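Local coordinates for protein pullulanase (PDB 2WAN) that hydrolyses the alpha-1,6-glycosidic linkages of pullulan and probably also the branch points of starch-derived polysaccharides, at residues D622-L627 against L674-F679; K634-L639 against I646-E651. One frame throughout, in Å; residues are numbered along the deposited sequence.

Contact 1 (D622-L627 against L674-F679); sequences DLMALL and LGIGVF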
# COMPACT_ATOMS: atom_id res chain seq x y z
N ASP A 622 -2.99 1.43 -2.85
CA ASP A 622 -3.99 1.00 -1.87
C ASP A 622 -3.32 0.10 -0.82
O ASP A 622 -2.52 -0.76 -1.17
CB ASP A 622 -5.10 0.23 -2.59
CG ASP A 622 -6.25 -0.11 -1.69
OD1 ASP A 622 -6.99 0.82 -1.29
OD2 ASP A 622 -6.42 -1.31 -1.39
N LEU A 623 -3.62 0.34 0.46
CA LEU A 623 -3.02 -0.43 1.57
C LEU A 623 -1.54 -0.76 1.33
O LEU A 623 -1.10 -1.90 1.45
CB LEU A 623 -3.84 -1.70 1.86
CG LEU A 623 -5.33 -1.49 2.16
CD1 LEU A 623 -6.05 -2.81 2.38
CD2 LEU A 623 -5.55 -0.56 3.36
N MET A 624 -0.77 0.28 1.00
CA MET A 624 0.65 0.17 0.67
C MET A 624 1.49 -0.54 1.74
O MET A 624 2.48 -1.23 1.42
CB MET A 624 1.20 1.56 0.38
CG MET A 624 2.65 1.51 -0.15
SD MET A 624 3.23 3.13 -0.64
CE MET A 624 3.34 3.97 0.95
N ALA A 625 1.11 -0.38 3.01
CA ALA A 625 1.82 -1.06 4.11
C ALA A 625 2.00 -2.55 3.79
O ALA A 625 3.07 -3.10 4.02
CB ALA A 625 1.08 -0.88 5.43
N LEU A 626 0.95 -3.17 3.25
CA LEU A 626 0.98 -4.59 2.88
C LEU A 626 2.01 -4.98 1.83
O LEU A 626 2.42 -6.16 1.77
CB LEU A 626 -0.40 -5.04 2.40
CG LEU A 626 -1.56 -4.94 3.41
CD1 LEU A 626 -2.85 -5.29 2.71
CD2 LEU A 626 -1.31 -5.88 4.60
N LEU A 627 2.43 -4.04 0.99
CA LEU A 627 3.38 -4.38 -0.08
C LEU A 627 4.80 -4.58 0.45
O LEU A 627 5.59 -5.30 -0.17
CB LEU A 627 3.34 -3.33 -1.20
CG LEU A 627 1.94 -3.17 -1.84
CD1 LEU A 627 2.00 -2.09 -2.92
CD2 LEU A 627 1.39 -4.50 -2.42
N LEU A 674 12.94 6.40 0.95
CA LEU A 674 12.63 5.43 -0.13
C LEU A 674 12.16 6.06 -1.43
O LEU A 674 12.06 5.37 -2.46
CB LEU A 674 11.59 4.41 0.33
CG LEU A 674 12.00 3.50 1.50
CD1 LEU A 674 10.95 2.40 1.68
CD2 LEU A 674 13.41 2.93 1.31
N GLY A 675 11.84 7.35 -1.40
CA GLY A 675 11.34 8.05 -2.61
C GLY A 675 9.84 7.84 -2.80
O GLY A 675 9.33 7.91 -3.93
N ILE A 676 9.15 7.60 -1.70
CA ILE A 676 7.70 7.39 -1.69
C ILE A 676 7.06 8.15 -0.52
O ILE A 676 7.72 8.46 0.47
CB ILE A 676 7.32 5.89 -1.57
CG1 ILE A 676 7.54 5.37 -0.13
CG2 ILE A 676 8.03 5.02 -2.66
CD1 ILE A 676 7.19 3.87 0.10
N GLY A 677 5.77 8.45 -0.66
CA GLY A 677 5.01 9.17 0.37
C GLY A 677 3.90 8.37 1.01
O GLY A 677 3.47 7.33 0.49
N VAL A 678 3.44 8.82 2.18
CA VAL A 678 2.33 8.15 2.88
C VAL A 678 1.23 9.14 3.21
O VAL A 678 1.50 10.28 3.57
CB VAL A 678 2.79 7.40 4.16
CG1 VAL A 678 3.72 6.26 3.80
CG2 VAL A 678 3.48 8.37 5.17
N PHE A 679 -0.02 8.71 3.09
CA PHE A 679 -1.15 9.52 3.50
C PHE A 679 -1.02 9.83 4.99
O PHE A 679 -0.76 8.94 5.81
CB PHE A 679 -2.47 8.80 3.24
CG PHE A 679 -2.91 8.90 1.82
CD1 PHE A 679 -3.49 10.08 1.35
CD2 PHE A 679 -2.73 7.83 0.95
CE1 PHE A 679 -3.90 10.22 0.00
CE2 PHE A 679 -3.14 7.95 -0.39
CZ PHE A 679 -3.74 9.13 -0.85
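Met624 makes every contact from its side, reaching from the loop after strand 618-621 of the catalytic (beta/alpha)8 barrel to Gly677 and Val678 of strand 677-679, two places further round, and to Ile676 beside them. Strand 647-650 lies between them in the sheet, and the methionine passes over that strand on its way. Its CB packs 3.5 Å from Glu651 O, just after the intervening strand 647-650. CG is anti to the backbone N (chi1 -173°), and chi2 keeps the chain extended, which sends it straight out from the loop. CG leads on to SD, the first atom to come near 674-679. Met624 SD lies within 4.1 Å of Ile676 CD1. On another flank, Gly650 N is 3.6 Å from Met624 SD. At chi3 (69°) the chain bends, and the bend turns the terminal methyl CE into the nook formed by three consecutive residues. Met624 CE lies 3.9 Å from Ile676 CD1 and 3.7 Å from Val678 CG1, the methionine and valine side chains meeting at about a right angle. Ile676 extends its CG1-CD1 arm (chi1 75°) towards the sulfur end, and Met632 of helix 629-642 touches both Met624 and Ile676 to close that side. No hydrogen bond joins 622-627 to 674-679; the contact is apolar packing on the outer side of the sheet, beside helix 629-642. Across the contact, the polar atom beside CE is Gly677 O, which accepts a backbone bond from Gly650 N; Met624 CE rests 3.4 Å from that oxygen.

Contact 2 (K634-L639 against I646-E651); sequences KISNEL and IVLYGE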
# COMPACT_ATOMS: atom_id res chain seq x y z
N LYS A 634 12.06 -1.20 -4.28
CA LYS A 634 12.35 -1.66 -5.65
C LYS A 634 11.46 -0.98 -6.68
O LYS A 634 11.93 -0.63 -7.77
CB LYS A 634 12.23 -3.17 -5.77
CG LYS A 634 13.36 -3.94 -5.11
CD LYS A 634 13.16 -5.43 -5.34
CE LYS A 634 14.37 -6.23 -4.90
NZ LYS A 634 14.10 -7.67 -5.12
N ILE A 635 10.17 -0.83 -6.36
CA ILE A 635 9.26 -0.09 -7.22
C ILE A 635 9.79 1.32 -7.46
O ILE A 635 9.91 1.77 -8.61
CB ILE A 635 7.82 -0.05 -6.64
CG1 ILE A 635 7.18 -1.44 -6.74
CG2 ILE A 635 6.96 1.05 -7.34
CD1 ILE A 635 5.86 -1.57 -5.97
N SER A 636 10.12 2.02 -6.37
CA SER A 636 10.63 3.39 -6.47
C SER A 636 11.92 3.44 -7.31
O SER A 636 12.03 4.25 -8.23
CB SER A 636 10.87 3.96 -5.06
OG SER A 636 11.43 5.26 -5.14
N ASN A 637 12.87 2.56 -7.01
CA ASN A 637 14.14 2.55 -7.75
C ASN A 637 13.96 2.27 -9.25
O ASN A 637 14.58 2.94 -10.08
CB ASN A 637 15.13 1.57 -7.10
CG ASN A 637 15.62 2.06 -5.74
OD1 ASN A 637 15.41 3.20 -5.36
ND2 ASN A 637 16.28 1.17 -5.00
N GLU A 638 13.14 1.29 -9.60
CA GLU A 638 12.91 0.95 -11.01
C GLU A 638 12.21 2.08 -11.75
O GLU A 638 12.64 2.48 -12.84
CB GLU A 638 12.11 -0.35 -11.16
CG GLU A 638 12.91 -1.59 -10.80
CD GLU A 638 12.26 -2.88 -11.28
OE1 GLU A 638 11.25 -2.84 -12.03
OE2 GLU A 638 12.79 -3.95 -10.89
N LEU A 639 11.14 2.61 -11.16
CA LEU A 639 10.42 3.67 -11.84
C LEU A 639 11.21 4.98 -11.91
O LEU A 639 11.14 5.68 -12.93
CB LEU A 639 9.02 3.88 -11.25
CG LEU A 639 8.11 2.65 -11.39
CD1 LEU A 639 6.79 2.95 -10.72
CD2 LEU A 639 7.92 2.22 -12.86
N ILE A 646 8.63 10.63 -11.39
CA ILE A 646 7.45 9.81 -11.09
C ILE A 646 7.13 9.90 -9.58
O ILE A 646 8.03 9.81 -8.74
CB ILE A 646 7.62 8.35 -11.59
CG1 ILE A 646 7.56 8.34 -13.13
CG2 ILE A 646 6.52 7.44 -11.02
CD1 ILE A 646 7.87 6.98 -13.80
N VAL A 647 5.85 10.09 -9.25
CA VAL A 647 5.43 10.28 -7.85
C VAL A 647 4.71 9.04 -7.36
O VAL A 647 3.79 8.54 -8.02
CB VAL A 647 4.51 11.52 -7.71
CG1 VAL A 647 4.06 11.70 -6.24
CG2 VAL A 647 5.23 12.77 -8.21
N LEU A 648 5.15 8.53 -6.21
CA LEU A 648 4.68 7.27 -5.67
C LEU A 648 4.30 7.44 -4.21
O LEU A 648 5.07 8.01 -3.44
CB LEU A 648 5.79 6.21 -5.76
CG LEU A 648 6.40 6.06 -7.15
CD1 LEU A 648 7.74 5.30 -7.07
CD2 LEU A 648 5.41 5.38 -8.11
N TYR A 649 3.12 6.96 -3.84
CA TYR A 649 2.65 7.13 -2.44
C TYR A 649 1.52 6.16 -2.16
O TYR A 649 1.01 5.49 -3.08
CB TYR A 649 2.22 8.59 -2.17
CG TYR A 649 1.20 9.06 -3.17
CD1 TYR A 649 1.60 9.54 -4.43
CD2 TYR A 649 -0.17 8.96 -2.89
CE1 TYR A 649 0.66 9.93 -5.39
CE2 TYR A 649 -1.12 9.35 -3.84
CZ TYR A 649 -0.70 9.83 -5.08
OH TYR A 649 -1.65 10.20 -6.02
N GLY A 650 1.12 6.05 -0.90
CA GLY A 650 0.00 5.16 -0.57
C GLY A 650 -0.38 5.15 0.89
O GLY A 650 0.18 5.92 1.68
N GLU A 651 -1.32 4.29 1.25
CA GLU A 651 -1.85 4.24 2.62
C GLU A 651 -0.92 3.46 3.55
O GLU A 651 -0.62 2.28 3.29
CB GLU A 651 -3.22 3.58 2.65
CG GLU A 651 -4.28 4.29 1.81
CD GLU A 651 -5.55 3.48 1.73
OE1 GLU A 651 -5.53 2.31 1.24
OE2 GLU A 651 -6.60 4.01 2.15
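This is the helix-to-second-strand packing of a beta-alpha-beta crossover in the catalytic TIM barrel: strand 618-621 leads through helix 629-642 to strand 647-650, and here the helix lies back against the strand that follows it. The two run nearly antiparallel, at 165°, with axes 9.7 Å apart, a gap bridged by aliphatic side chains. Leu648 is the centre of it. Its side chain projects outward from the barrel sheet, and its two methyls divide the work along the helix. Leu648 CD1 presses on the helix backbone at Ser636, 3.5 Å from the CA, and also brushes Ile635, whose CG2 stands 4.3 Å away. Leu648 CD2 goes to the next turn and meets Leu639 CD1 at 3.8 Å, where the two leucine side chains cross obliquely. With Leu648 CG anti to the carbonyl carbon (chi1 -52°), the isobutyl fork opens towards both turns of the helix. Phe619 of the preceding barrel strand touches both Leu639 and Leu648, and so continues the same apolar layer to the neighbouring strand. Ser636 gives the leucine its carbon side; its hydroxyl OG is hydrogen-bonded to Leu674 O, which ties the helix to the loop leading into the next strand. At the N-terminal end of the strand, Ile646 precedes it and aims at the same helix face, two residues before Leu648. Ile646 also touches Val611 of helix 597-614. Ile646 CD1 ends 4.2 Å from Leu639 CB and 3.6 Å from Leu639 O.

In the fold
The two contacts sit in the same sector of the eight-stranded catalytic barrel, their centres about 8 Å apart. Along the chain, contact 2 is nested inside the loop that contact 1 closes: strand 618-621 is followed by 622-627, then helix 629-642, strand 647-650 and finally strand 677-679. Strands 647-650 and 677-679 are parallel neighbours. Both contacts lie between helix 629-642 and the sheet, contact 1 nearer the C-terminal ends of strands 618-621 and 647-650, the ends at which the active site is found in alpha-amylase-family barrels. A bond from Leu623 N to Glu651 OE1 joins the two there.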